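Local coordinates for protein neuraminidase (Bacteroides thetaiotaomicron, PDB 5MUL) that probably acts as a beta-propeller glycoside hydrolase, a rhamnosidase, and binds beta-D-glucuronic acid in a pocket among its blades, at residues Pro148-Asp153 with Phe232-Thr237; Gly152-Val157 with His178-Val183; Leu200-Asp203 with Thr207-Leu210. All coordinates share one frame; numbering follows the deposited sequence. Where two conformers were deposited one is given.

Overall arrangement
All three contacts draw on two neighbouring antiparallel sheets of the beta-propeller, and each includes at least one residue that touches the bound glucuronic acid. Contact 1 opens first, at 148, and closes last, at 237, tying the loop 148-153 of the first sheet to the turn after strand 223-231 of the second. Contact 2 starts from the same stretch, sharing Gly152 and Asp153, and closes before contact 3 opens; contact 3, a hairpin of strands 195-202 and 208-215, is nested inside contact 1. The centre of contact 1 lies about 9 Å from each of the other centres, which are about 14 Å apart. Two adjacent blades thus supply, through backbone groups, separate sides of one sugar site.

Contact 1 (Pro148-Asp153 with Phe232-Thr237); sequences PLTDGD and FDNGVT. With BDP (beta-D-glucopyranuronic acid), chain B.
A water molecule held between Asn234 and Thr150 is gripped by two donors: it accepts ND2 of Asn234 at 2.7 Å and the backbone N of Thr150 at 3.0 Å. A second water joins the same two residues at the amide's other end, donating to OD1 of Asn234 at 2.9 Å and lying 2.8 Å from OG1 of Thr150. It also reaches Thr150 O, and with more acceptors around it than protons it probably cannot serve them all at once. Both residues were modelled in two conformers, so this bridge describes one of the deposited states and may not always be made.

The direct contact is van der Waals, leucine methyls against the amide nitrogen. Leu149 and Asn234 approach from opposite directions, and both methyls of the leucine lie against the same side of ND2 of Asn234, CD2 of Leu149 at 3.7 Å. With an alanine here those methyls would be gone, and the amide would probably be left free to turn away from its waters. Asn234 is presented by a type I' turn from Asp233 to Val236, in which Gly235 takes backbone angles that call for glycine. Within the same segment, the Asp233 carboxylate receives N and OG1 of Thr237, each on a syn lone pair.

On the sugar side the backbone does the work. Gly152 N donates to O6B of the glucuronic acid at 3.0 Å, whereas the bond from Asp151 N to O6A, at 3.3 Å, is weak. Leu149 O comes within 3.1 Å of the sugar's C5, and Glu389, Lys392 and the backbone O of Asp203 also bond the ligand. The chemistry implies a water-mediated seam between blades: main-chain N-H groups are turned to the uronate carboxylate, while one leucine and two waters connect the same loop to the neighbouring turn.

Contact 2 (Gly152-Val157 with His178-Val183); sequences GDLLFV and HKWARV. With BDP (beta-D-glucopyranuronic acid), chain B.
Trp180 sends the far end of its indole against the CB atoms of Leu154 and Phe156, and this single side chain carries most of the contact. The two strands are not neighbours: strand 167-174 lies between them, pairing with each in turn. The short segments 154-157 and 179-182 therefore stand 9.0 Å apart at their axes and run in broadly similar directions, 51° from parallel, a gap bridged here by side chains.

Leu154 and Phe156, two residues apart, turn their CB atoms to the same side of their strand, and the six-membered ring of Trp180 meets both CB atoms obliquely, with CZ3 and CH2 doing the touching. CZ3 of Trp180 meets CB of Phe156 at 3.5 Å, and CH2 of Trp180 lies 4.1 Å from CB of Leu154. Between these two, backbone atom C of Leu155 sits at the edge of the indole, close to its plane, 4.4 Å from CZ3 of Trp180. Phe156 permits this because its CG stands anti to the backbone N (chi1 -177°), which carries the phenyl away from the indole toward the ring of Phe146.

At the pyrrole end, NE1 of Trp180 is hydrogen-bonded to OH of Tyr116, whose ring stands roughly at right angles to the indole, while Tyr173 of the intervening strand adds another ring contact. Just ahead of Trp180, His178 and Lys179 both face Ser174 in a G1 beta bulge. The tryptophan reaches past the adjacent strand to the next but one, and Trp180, Leu154 and Phe156 all also touch strand 103-108 of a neighbouring sheet. The face they share thus packs this twisted antiparallel meander against the next sheet, as between the blades of a beta-propeller.

Contact 3 (Leu200-Asp203 with Thr207-Leu210); sequences LYVD and TIHL. With BDP (beta-D-glucopyranuronic acid), chain B.
Thr207 faces Asp203 at the turn end of a beta hairpin, formed by strands 195-202 and 208-215 of one propeller blade. Its backbone is bound at both ends: Thr207 O accepts Asp203 N at 2.9 Å, and Thr207 N donates back to OD1 of Asp203 at 3.0 Å. The latter bond is possible because CG of Asp203 lies between its own N and carbonyl carbon (chi1 74°), folding the carboxylate back over the hairpin end, where OD1 also receives Lys205 N. A water donates to OD2 of Asp203 at 2.7 Å and is bonded to OG1 of Thr207 as well. The ligand is met by the backbone instead: Asp203 O accepts O2 of the glucuronic acid at 2.9 Å, and O1 more weakly.

Ile208 pairs with Val202 in a non-hydrogen-bonded position. On this apolar face its CG2 lies 3.9 Å from CD2 of Leu200, the two side chains pointing the same way, and Tyr147 of the preceding blade packs on Leu200 and Val202.

His209 forms the hydrogen-bonded pair with Tyr201, its N reaching Tyr201 O at 2.8 Å while Tyr201 N donates back to His209 O. On the face turned to strand 272-275, its NE2 donates to OD2 of Asp203 at 2.8 Å, almost straight (171°) and in the imidazole plane, although it meets the carboxylate from above, 47° out of that group's plane. CG2 of Thr207 covers one face of the ring toward its rim, and ND1 is bonded to OH of Tyr228. Both ring nitrogens are thus engaged, which fixes the ring's rotation and steadies the carboxylate of a sugar-binding residue.

Leu210 returns to the apolar face, where its CD1 touches CG of Leu200 at 3.7 Å.

Contact 1 (Pro148-Asp153 with Phe232-Thr237)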
ATOM      1  N   PRO A 148       5.490   9.920  -0.075  1.00 13.00           N
ATOM      2  CA  PRO A 148       5.877  11.315   0.077  1.00 13.87           C
ATOM      3  C   PRO A 148       6.259  11.627   1.525  1.00 14.84           C
ATOM      4  O   PRO A 148       5.821  10.924   2.436  1.00 19.13           O
ATOM      5  CB  PRO A 148       4.574  12.037  -0.229  1.00 14.88           C
ATOM      6  CG  PRO A 148       3.541  11.130   0.337  1.00 15.63           C
ATOM      7  CD  PRO A 148       4.024   9.750  -0.006  1.00 14.31           C
ATOM      8  N   LEU A 149       7.110  12.619   1.731  1.00 13.41           N
ATOM      9  CA  LEU A 149       7.431  13.142   3.047  1.00 13.74           C
ATOM     10  C   LEU A 149       7.166  14.642   3.014  1.00 14.96           C
ATOM     11  O   LEU A 149       6.999  15.224   1.947  1.00 15.56           O
ATOM     12  CB  LEU A 149       8.894  12.876   3.411  1.00 13.64           C
ATOM     13  CG  LEU A 149       9.316  11.405   3.554  1.00 13.90           C
ATOM     14  CD1 LEU A 149      10.824  11.314   3.771  1.00 14.32           C
ATOM     15  CD2 LEU A 149       8.574  10.709   4.688  1.00 14.21           C
ATOM     16  N   THR A 150       7.248  15.273   4.165  1.00 15.70           N
ATOM     17  CA  THR A 150       7.020  16.699   4.255  0.70 17.45           C
ATOM     18  C   THR A 150       7.935  17.484   3.352  1.00 18.03           C
ATOM     19  O   THR A 150       9.109  17.113   3.130  1.00 17.53           O
ATOM     20  CB  THR A 150       7.275  17.187   5.676  0.70 18.79           C
ATOM     21  OG1 THR A 150       8.596  16.826   6.084  0.70 25.12           O
ATOM     22  CG2 THR A 150       6.227  16.625   6.596  0.70 17.96           C
ATOM     23  N   ASP A 151       7.385  18.561   2.809  1.00 19.08           N
ATOM     24  CA  ASP A 151       8.148  19.549   2.018  1.00 21.13           C
ATOM     25  C   ASP A 151       8.798  19.002   0.759  1.00 18.44           C
ATOM     26  O   ASP A 151       9.838  19.489   0.322  1.00 20.33           O
ATOM     27  CB  ASP A 151       9.173  20.300   2.899  1.00 24.04           C
ATOM     28  CG  ASP A 151       8.508  21.180   3.954  1.00 26.53           C
ATOM     29  OD1 ASP A 151       7.339  21.567   3.785  1.00 29.98           O
ATOM     30  OD2 ASP A 151       9.171  21.441   4.962  1.00 33.27           O
ATOM     31  N   GLY A 152       8.174  17.981   0.177  1.00 16.51           N
ATOM     32  CA  GLY A 152       8.575  17.546  -1.156  1.00 15.63           C
ATOM     33  C   GLY A 152       9.606  16.449  -1.246  1.00 14.50           C
ATOM     34  O   GLY A 152       9.930  15.989  -2.328  1.00 13.96           O
ATOM     35  N   ASP A 153      10.102  16.006  -0.097  1.00 13.33           N
ATOM     36  CA  ASP A 153      11.025  14.870  -0.028  1.00 13.72           C
ATOM     37  C   ASP A 153      10.269  13.563  -0.284  1.00 12.88           C
ATOM     38  O   ASP A 153       9.044  13.551  -0.278  1.00 13.36           O
ATOM     39  CB  ASP A 153      11.681  14.803   1.355  1.00 14.85           C
ATOM     40  CG  ASP A 153      12.756  15.854   1.592  1.00 17.21           C
ATOM     41  OD1 ASP A 153      13.047  16.651   0.684  1.00 18.72           O
ATOM     42  OD2 ASP A 153      13.261  15.843   2.741  1.00 21.26           O
ATOM     43  N   PHE A 232       8.245  10.326  13.724  1.00 11.93           N
ATOM     44  CA  PHE A 232       7.939  11.740  13.503  1.00 12.34           C
ATOM     45  C   PHE A 232       9.079  12.502  12.842  1.00 13.10           C
ATOM     46  O   PHE A 232       8.918  13.681  12.537  1.00 15.86           O
ATOM     47  CB  PHE A 232       7.668  12.399  14.862  1.00 12.99           C
ATOM     48  CG  PHE A 232       6.569  11.761  15.635  1.00 13.43           C
ATOM     49  CD1 PHE A 232       5.244  12.045  15.352  1.00 13.58           C
ATOM     50  CD2 PHE A 232       6.832  10.883  16.678  1.00 13.92           C
ATOM     51  CE1 PHE A 232       4.225  11.461  16.082  1.00 14.43           C
ATOM     52  CE2 PHE A 232       5.818  10.321  17.394  1.00 14.56           C
ATOM     53  CZ  PHE A 232       4.506  10.588  17.089  1.00 14.18           C
ATOM     54  N   ASP A 233      10.262  11.906  12.704  1.00 13.22           N
ATOM     55  CA  ASP A 233      11.456  12.609  12.260  1.00 14.16           C
ATOM     56  C   ASP A 233      12.066  11.953  11.021  1.00 14.07           C
ATOM     57  O   ASP A 233      13.267  11.801  10.902  1.00 14.63           O
ATOM     58  CB  ASP A 233      12.508  12.762  13.399  1.00 14.85           C
ATOM     59  CG  ASP A 233      13.000  11.450  13.941  1.00 15.45           C
ATOM     60  OD1 ASP A 233      12.557  10.366  13.488  1.00 14.43           O
ATOM     61  OD2 ASP A 233      13.852  11.499  14.868  1.00 16.13           O
ATOM     62  N   ASN A 234      11.199  11.583  10.082  1.00 13.70           N
ATOM     63  CA  ASN A 234      11.634  11.041   8.787  0.50 13.57           C
ATOM     64  C   ASN A 234      12.443   9.740   8.931  1.00 13.76           C
ATOM     65  O   ASN A 234      13.312   9.455   8.107  1.00 14.47           O
ATOM     66  CB  ASN A 234      12.394  12.106   7.950  0.50 13.86           C
ATOM     67  CG  ASN A 234      11.457  13.078   7.277  0.50 13.61           C
ATOM     68  OD1 ASN A 234      11.863  14.131   6.772  0.50 14.68           O
ATOM     69  ND2 ASN A 234      10.175  12.756   7.311  0.50 13.51           N
ATOM     70  N   GLY A 235      12.123   8.956   9.945  1.00 12.99           N
ATOM     71  CA  GLY A 235      12.697   7.624  10.071  1.00 13.47           C
ATOM     72  C   GLY A 235      13.932   7.471  10.888  1.00 14.16           C
ATOM     73  O   GLY A 235      14.419   6.345  11.003  1.00 14.61           O
ATOM     74  N   VAL A 236      14.408   8.540  11.518  1.00 13.96           N
ATOM     75  CA  VAL A 236      15.592   8.479  12.380  1.00 15.21           C
ATOM     76  C   VAL A 236      15.258   7.787  13.695  1.00 15.13           C
ATOM     77  O   VAL A 236      16.031   6.916  14.139  1.00 18.31           O
ATOM     78  CB  VAL A 236      16.185   9.884  12.591  1.00 16.13           C
ATOM     79  CG1 VAL A 236      17.343   9.867  13.589  1.00 18.04           C
ATOM     80  CG2 VAL A 236      16.653  10.465  11.267  1.00 17.30           C
ATOM     81  N   THR A 237      14.119   8.118  14.300  1.00 14.00           N
ATOM     82  CA  THR A 237      13.678   7.641  15.613  0.50 13.56           C
ATOM     83  C   THR A 237      12.286   7.018  15.465  1.00 13.12           C
ATOM     84  O   THR A 237      11.451   7.564  14.714  1.00 12.98           O
ATOM     85  CB  THR A 237      13.608   8.836  16.605  0.50 13.51           C
ATOM     86  OG1 THR A 237      14.837   9.579  16.531  0.50 13.18           O
ATOM     87  CG2 THR A 237      13.354   8.373  18.062  0.50 13.59           C
TER
HETATM   88  C1  BDP B 501       3.568  14.490   3.502  1.00 21.89           C
HETATM   89  C2  BDP B 501       2.118  14.199   3.146  1.00 21.58           C
HETATM   90  C3  BDP B 501       1.957  14.352   1.635  1.00 21.53           C
HETATM   91  C4  BDP B 501       2.525  15.699   1.163  1.00 21.65           C
HETATM   92  C5  BDP B 501       3.967  15.858   1.595  1.00 21.50           C
HETATM   93  C6  BDP B 501       4.554  17.166   1.141  1.00 23.94           C
HETATM   94  O2  BDP B 501       1.735  12.863   3.517  1.00 19.51           O
HETATM   95  O3  BDP B 501       0.584  14.201   1.288  1.00 21.71           O
HETATM   96  O4  BDP B 501       2.450  15.760  -0.259  1.00 24.17           O
HETATM   97  O5  BDP B 501       3.967  15.794   3.016  1.00 20.88           O
HETATM   98  O6A BDP B 501       4.249  18.205   1.766  1.00 26.22           O
HETATM   99  O1  BDP B 501       3.697  14.480   4.924  1.00 23.45           O
HETATM  100  O6B BDP B 501       5.325  17.169   0.158  1.00 23.22           O
HETATM  101  O   HOH W   1       7.718  13.736   6.704  1.00 14.74           O
HETATM  102  O   HOH W   2      10.983  16.006   4.799  1.00 22.41           O

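Contact 2 (Gly152-Val157 with His178-Val183)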
ATOM      1  N   GLY A 152       8.174  17.981   0.177  1.00 16.51           N
ATOM      2  CA  GLY A 152       8.575  17.546  -1.156  1.00 15.63           C
ATOM      3  C   GLY A 152       9.606  16.449  -1.246  1.00 14.50           C
ATOM      4  O   GLY A 152       9.930  15.989  -2.328  1.00 13.96           O
ATOM      5  N   ASP A 153      10.102  16.006  -0.097  1.00 13.33           N
ATOM      6  CA  ASP A 153      11.025  14.870  -0.028  1.00 13.72           C
ATOM      7  C   ASP A 153      10.269  13.563  -0.284  1.00 12.88           C
ATOM      8  O   ASP A 153       9.044  13.551  -0.278  1.00 13.36           O
ATOM      9  CB  ASP A 153      11.681  14.803   1.355  1.00 14.85           C
ATOM     10  CG  ASP A 153      12.756  15.854   1.592  1.00 17.21           C
ATOM     11  OD1 ASP A 153      13.047  16.651   0.684  1.00 18.72           O
ATOM     12  OD2 ASP A 153      13.261  15.843   2.741  1.00 21.26           O
ATOM     13  N   LEU A 154      11.002  12.481  -0.546  1.00 12.59           N
ATOM     14  CA  LEU A 154      10.406  11.129  -0.719  1.00 12.40           C
ATOM     15  C   LEU A 154      11.052  10.124   0.218  1.00 11.69           C
ATOM     16  O   LEU A 154      12.247  10.254   0.575  1.00 12.39           O
ATOM     17  CB  LEU A 154      10.588  10.592  -2.136  1.00 12.83           C
ATOM     18  CG  LEU A 154       9.992  11.405  -3.278  1.00 14.26           C
ATOM     19  CD1 LEU A 154      10.267  10.723  -4.597  1.00 15.69           C
ATOM     20  CD2 LEU A 154       8.516  11.605  -3.101  1.00 14.83           C
ATOM     21  N   LEU A 155      10.270   9.118   0.605  1.00 10.97           N
ATOM     22  CA  LEU A 155      10.760   7.915   1.275  1.00 10.82           C
ATOM     23  C   LEU A 155      10.721   6.789   0.260  1.00 10.41           C
ATOM     24  O   LEU A 155       9.832   6.737  -0.595  1.00 10.69           O
ATOM     25  CB  LEU A 155       9.827   7.570   2.441  1.00 11.20           C
ATOM     26  CG  LEU A 155      10.427   6.656   3.532  1.00 11.90           C
ATOM     27  CD1 LEU A 155      11.478   7.408   4.338  1.00 12.24           C
ATOM     28  CD2 LEU A 155       9.326   6.110   4.414  1.00 12.06           C
ATOM     29  N   PHE A 156      11.671   5.857   0.353  1.00 10.12           N
ATOM     30  CA  PHE A 156      11.659   4.638  -0.452  1.00 10.73           C
ATOM     31  C   PHE A 156      11.894   3.476   0.467  1.00 10.31           C
ATOM     32  O   PHE A 156      12.818   3.534   1.295  1.00 10.98           O
ATOM     33  CB  PHE A 156      12.742   4.686  -1.527  1.00 11.11           C
ATOM     34  CG  PHE A 156      12.760   3.503  -2.468  1.00 11.60           C
ATOM     35  CD1 PHE A 156      11.750   3.329  -3.410  1.00 11.59           C
ATOM     36  CD2 PHE A 156      13.801   2.599  -2.442  1.00 11.62           C
ATOM     37  CE1 PHE A 156      11.790   2.295  -4.318  1.00 12.22           C
ATOM     38  CE2 PHE A 156      13.845   1.565  -3.361  1.00 12.00           C
ATOM     39  CZ  PHE A 156      12.861   1.417  -4.288  1.00 12.25           C
ATOM     40  N   VAL A 157      11.076   2.450   0.374  1.00 10.37           N
ATOM     41  CA  VAL A 157      11.239   1.235   1.157  1.00 10.93           C
ATOM     42  C   VAL A 157      11.291   0.096   0.182  1.00 11.01           C
ATOM     43  O   VAL A 157      10.544   0.073  -0.794  1.00 11.87           O
ATOM     44  CB  VAL A 157      10.092   1.043   2.132  1.00 11.78           C
ATOM     45  CG1 VAL A 157      10.177  -0.316   2.819  1.00 13.31           C
ATOM     46  CG2 VAL A 157      10.098   2.154   3.152  1.00 11.83           C
ATOM     47  N   HIS A 178      19.057  16.914  -3.620  1.00 27.01           N
ATOM     48  CA  HIS A 178      18.776  16.061  -4.767  1.00 27.21           C
ATOM     49  C   HIS A 178      19.491  14.721  -4.743  1.00 26.49           C
ATOM     50  O   HIS A 178      19.899  14.190  -5.785  1.00 26.62           O
ATOM     51  CB  HIS A 178      19.056  16.821  -6.058  1.00 28.95           C
ATOM     52  CG  HIS A 178      18.355  18.130  -6.103  1.00 31.11           C
ATOM     53  ND1 HIS A 178      17.054  18.260  -6.539  1.00 31.79           N
ATOM     54  CD2 HIS A 178      18.735  19.353  -5.666  1.00 30.91           C
ATOM     55  CE1 HIS A 178      16.691  19.523  -6.423  1.00 30.34           C
ATOM     56  NE2 HIS A 178      17.686  20.205  -5.895  1.00 34.68           N
ATOM     57  N   LYS A 179      19.599  14.166  -3.536  1.00 23.24           N
ATOM     58  CA  LYS A 179      20.263  12.885  -3.353  1.00 21.92           C
ATOM     59  C   LYS A 179      19.457  11.993  -2.428  1.00 18.29           C
ATOM     60  O   LYS A 179      18.716  12.470  -1.548  1.00 18.08           O
ATOM     61  CB  LYS A 179      21.691  13.067  -2.806  1.00 24.01           C
ATOM     62  CG  LYS A 179      21.822  13.108  -1.290  1.00 27.92           C
ATOM     63  N   TRP A 180      19.693  10.704  -2.609  1.00 17.56           N
ATOM     64  CA  TRP A 180      19.172   9.673  -1.717  1.00 16.67           C
ATOM     65  C   TRP A 180      20.178   9.370  -0.620  1.00 17.37           C
ATOM     66  O   TRP A 180      21.391   9.316  -0.878  1.00 19.51           O
ATOM     67  CB  TRP A 180      18.917   8.398  -2.513  1.00 16.59           C
ATOM     68  CG  TRP A 180      17.758   8.523  -3.434  1.00 15.27           C
ATOM     69  CD1 TRP A 180      17.798   8.892  -4.736  1.00 15.92           C
ATOM     70  CD2 TRP A 180      16.368   8.304  -3.119  1.00 14.12           C
ATOM     71  NE1 TRP A 180      16.521   8.904  -5.273  1.00 15.00           N
ATOM     72  CE2 TRP A 180      15.630   8.527  -4.297  1.00 14.27           C
ATOM     73  CE3 TRP A 180      15.682   7.937  -1.955  1.00 13.51           C
ATOM     74  CZ2 TRP A 180      14.245   8.424  -4.336  1.00 13.88           C
ATOM     75  CZ3 TRP A 180      14.327   7.812  -1.998  1.00 14.05           C
ATOM     76  CH2 TRP A 180      13.604   8.069  -3.174  1.00 13.69           C
ATOM     77  N   ALA A 181      19.678   9.111   0.586  1.00 14.17           N
ATOM     78  CA  ALA A 181      20.489   8.648   1.720  1.00 15.40           C
ATOM     79  C   ALA A 181      19.794   7.505   2.387  1.00 14.62           C
ATOM     80  O   ALA A 181      18.546   7.450   2.446  1.00 14.51           O
ATOM     81  CB  ALA A 181      20.680   9.756   2.746  1.00 16.85           C
ATOM     82  N   ARG A 182      20.566   6.626   2.995  1.00 14.00           N
ATOM     83  CA  ARG A 182      20.032   5.529   3.773  0.50 14.07           C
ATOM     84  C   ARG A 182      19.491   6.080   5.083  1.00 14.10           C
ATOM     85  O   ARG A 182      20.172   6.867   5.764  1.00 16.75           O
ATOM     86  CB  ARG A 182      21.126   4.468   4.037  0.50 14.43           C
ATOM     87  CG  ARG A 182      20.693   3.246   4.842  0.50 15.30           C
ATOM     88  CD  ARG A 182      19.691   2.349   4.124  0.50 15.30           C
ATOM     89  NE  ARG A 182      19.942   2.251   2.694  0.50 16.95           N
ATOM     90  CZ  ARG A 182      20.816   1.437   2.125  0.50 19.12           C
ATOM     91  NH1 ARG A 182      21.554   0.618   2.857  0.50 20.40           N
ATOM     92  NH2 ARG A 182      20.950   1.454   0.804  0.50 20.06           N
ATOM     93  N   VAL A 183      18.292   5.668   5.451  1.00 13.31           N
ATOM     94  CA  VAL A 183      17.671   6.029   6.719  1.00 13.81           C
ATOM     95  C   VAL A 183      17.823   4.901   7.721  1.00 14.45           C
ATOM     96  O   VAL A 183      18.248   5.115   8.885  1.00 14.57           O
ATOM     97  CB  VAL A 183      16.175   6.411   6.537  1.00 15.06           C
ATOM     98  CG1 VAL A 183      15.499   6.738   7.877  1.00 16.20           C
ATOM     99  CG2 VAL A 183      16.043   7.584   5.579  1.00 15.99           C
TER
HETATM  100  C1  BDP B 501       3.568  14.490   3.502  1.00 21.89           C
HETATM  101  C2  BDP B 501       2.118  14.199   3.146  1.00 21.58           C
HETATM  102  C3  BDP B 501       1.957  14.352   1.635  1.00 21.53           C
HETATM  103  C4  BDP B 501       2.525  15.699   1.163  1.00 21.65           C
HETATM  104  C5  BDP B 501       3.967  15.858   1.595  1.00 21.50           C
HETATM  105  C6  BDP B 501       4.554  17.166   1.141  1.00 23.94           C
HETATM  106  O2  BDP B 501       1.735  12.863   3.517  1.00 19.51           O
HETATM  107  O3  BDP B 501       0.584  14.201   1.288  1.00 21.71           O
HETATM  108  O4  BDP B 501       2.450  15.760  -0.259  1.00 24.17           O
HETATM  109  O5  BDP B 501       3.967  15.794   3.016  1.00 20.88           O
HETATM  110  O6A BDP B 501       4.249  18.205   1.766  1.00 26.22           O
HETATM  111  O1  BDP B 501       3.697  14.480   4.924  1.00 23.45           O
HETATM  112  O6B BDP B 501       5.325  17.169   0.158  1.00 23.22           O

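Contact 3 (Leu200-Asp203 with Thr207-Leu210)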
ATOM      1  N   LEU A 200       3.185   0.533   5.018  1.00 11.20           N
ATOM      2  CA  LEU A 200       3.465   1.867   5.568  1.00 11.02           C
ATOM      3  C   LEU A 200       2.496   2.900   5.044  1.00 11.02           C
ATOM      4  O   LEU A 200       1.783   2.693   4.033  1.00 11.43           O
ATOM      5  CB  LEU A 200       4.894   2.337   5.271  1.00 12.18           C
ATOM      6  CG  LEU A 200       6.049   1.509   5.857  1.00 12.16           C
ATOM      7  CD1 LEU A 200       6.493   0.419   4.880  1.00 13.74           C
ATOM      8  CD2 LEU A 200       7.223   2.404   6.177  1.00 13.58           C
ATOM      9  N   TYR A 201       2.429   4.022   5.740  1.00 10.47           N
ATOM     10  CA  TYR A 201       1.628   5.173   5.300  1.00 11.04           C
ATOM     11  C   TYR A 201       2.227   6.397   5.896  1.00 10.57           C
ATOM     12  O   TYR A 201       2.575   6.386   7.089  1.00 11.90           O
ATOM     13  CB  TYR A 201       0.218   5.020   5.820  1.00 12.25           C
ATOM     14  CG  TYR A 201      -0.758   6.026   5.304  1.00 12.84           C
ATOM     15  CD1 TYR A 201      -1.275   5.892   4.022  1.00 13.34           C
ATOM     16  CD2 TYR A 201      -1.186   7.095   6.081  1.00 13.25           C
ATOM     17  CE1 TYR A 201      -2.209   6.783   3.517  1.00 15.02           C
ATOM     18  CE2 TYR A 201      -2.126   8.025   5.570  1.00 13.54           C
ATOM     19  CZ  TYR A 201      -2.595   7.834   4.298  1.00 14.38           C
ATOM     20  OH  TYR A 201      -3.569   8.691   3.771  1.00 17.62           O
ATOM     21  N   VAL A 202       2.376   7.467   5.121  1.00 10.80           N
ATOM     22  CA  VAL A 202       2.824   8.755   5.624  1.00 11.24           C
ATOM     23  C   VAL A 202       1.567   9.633   5.749  1.00 12.29           C
ATOM     24  O   VAL A 202       0.836   9.860   4.762  1.00 12.74           O
ATOM     25  CB  VAL A 202       3.909   9.391   4.756  1.00 11.54           C
ATOM     26  CG1 VAL A 202       4.324  10.746   5.325  1.00 12.18           C
ATOM     27  CG2 VAL A 202       5.077   8.443   4.630  1.00 11.78           C
ATOM     28  N   ASP A 203       1.268  10.088   6.967  1.00 11.83           N
ATOM     29  CA  ASP A 203       0.046  10.811   7.231  1.00 12.27           C
ATOM     30  C   ASP A 203       0.165  12.266   6.816  1.00 13.96           C
ATOM     31  O   ASP A 203       1.205  12.730   6.342  1.00 13.36           O
ATOM     32  CB  ASP A 203      -0.449  10.566   8.668  1.00 12.47           C
ATOM     33  CG  ASP A 203       0.333  11.268   9.732  1.00 12.42           C
ATOM     34  OD1 ASP A 203       1.097  12.218   9.452  1.00 12.31           O
ATOM     35  OD2 ASP A 203       0.168  10.832  10.904  1.00 13.46           O
ATOM     36  N   THR A 207       4.107  12.088   9.551  1.00 11.66           N
ATOM     37  CA  THR A 207       4.536  10.945  10.351  1.00 12.00           C
ATOM     38  C   THR A 207       4.489   9.701   9.506  1.00 11.39           C
ATOM     39  O   THR A 207       3.509   9.446   8.774  1.00 12.20           O
ATOM     40  CB  THR A 207       3.579  10.797  11.518  1.00 13.25           C
ATOM     41  OG1 THR A 207       3.674  11.997  12.299  1.00 14.36           O
ATOM     42  CG2 THR A 207       3.875   9.584  12.383  1.00 13.13           C
ATOM     43  N   ILE A 208       5.553   8.901   9.624  1.00 11.00           N
ATOM     44  CA  ILE A 208       5.638   7.609   8.938  1.00 10.85           C
ATOM     45  C   ILE A 208       5.069   6.538   9.859  1.00 10.40           C
ATOM     46  O   ILE A 208       5.586   6.332  10.961  1.00 11.40           O
ATOM     47  CB  ILE A 208       7.085   7.223   8.574  1.00 11.66           C
ATOM     48  CG1 ILE A 208       7.800   8.293   7.766  1.00 11.89           C
ATOM     49  CG2 ILE A 208       7.109   5.887   7.819  1.00 11.42           C
ATOM     50  CD1 ILE A 208       9.299   8.138   7.711  1.00 12.51           C
ATOM     51  N   HIS A 209       4.024   5.860   9.437  1.00 10.14           N
ATOM     52  CA  HIS A 209       3.416   4.748  10.152  1.00 10.33           C
ATOM     53  C   HIS A 209       3.846   3.456   9.509  1.00 10.34           C
ATOM     54  O   HIS A 209       3.935   3.354   8.297  1.00 11.12           O
ATOM     55  CB  HIS A 209       1.887   4.830  10.096  1.00 10.76           C
ATOM     56  CG  HIS A 209       1.335   6.069  10.720  1.00 11.14           C
ATOM     57  ND1 HIS A 209       0.875   6.099  12.020  1.00 11.39           N
ATOM     58  CD2 HIS A 209       1.182   7.323  10.229  1.00 11.88           C
ATOM     59  CE1 HIS A 209       0.440   7.327  12.284  1.00 12.14           C
ATOM     60  NE2 HIS A 209       0.609   8.086  11.216  1.00 11.99           N
ATOM     61  N   LEU A 210       4.070   2.452  10.329  1.00 10.00           N
ATOM     62  CA  LEU A 210       4.583   1.154   9.892  1.00 10.03           C
ATOM     63  C   LEU A 210       3.840   0.063  10.620  1.00 10.46           C
ATOM     64  O   LEU A 210       3.727   0.109  11.871  1.00 11.32           O
ATOM     65  CB  LEU A 210       6.081   1.087  10.205  1.00 11.00           C
ATOM     66  CG  LEU A 210       6.769  -0.279  10.046  1.00 11.58           C
ATOM     67  CD1 LEU A 210       6.743  -0.819   8.632  1.00 11.90           C
ATOM     68  CD2 LEU A 210       8.196  -0.154  10.512  1.00 12.87           C
TER
HETATM   69  C1  BDP B 501       3.568  14.490   3.502  1.00 21.89           C
HETATM   70  C2  BDP B 501       2.118  14.199   3.146  1.00 21.58           C
HETATM   71  C3  BDP B 501       1.957  14.352   1.635  1.00 21.53           C
HETATM   72  C4  BDP B 501       2.525  15.699   1.163  1.00 21.65           C
HETATM   73  C5  BDP B 501       3.967  15.858   1.595  1.00 21.50           C
HETATM   74  C6  BDP B 501       4.554  17.166   1.141  1.00 23.94           C
HETATM   75  O2  BDP B 501       1.735  12.863   3.517  1.00 19.51           O
HETATM   76  O3  BDP B 501       0.584  14.201   1.288  1.00 21.71           O
HETATM   77  O4  BDP B 501       2.450  15.760  -0.259  1.00 24.17           O
HETATM   78  O5  BDP B 501       3.967  15.794   3.016  1.00 20.88           O
HETATM   79  O6A BDP B 501       4.249  18.205   1.766  1.00 26.22           O
HETATM   80  O1  BDP B 501       3.697  14.480   4.924  1.00 23.45           O
HETATM   81  O6B BDP B 501       5.325  17.169   0.158  1.00 23.22           O
HETATM   82  O   HOH W   3       1.061  11.882  13.244  1.00 15.70           O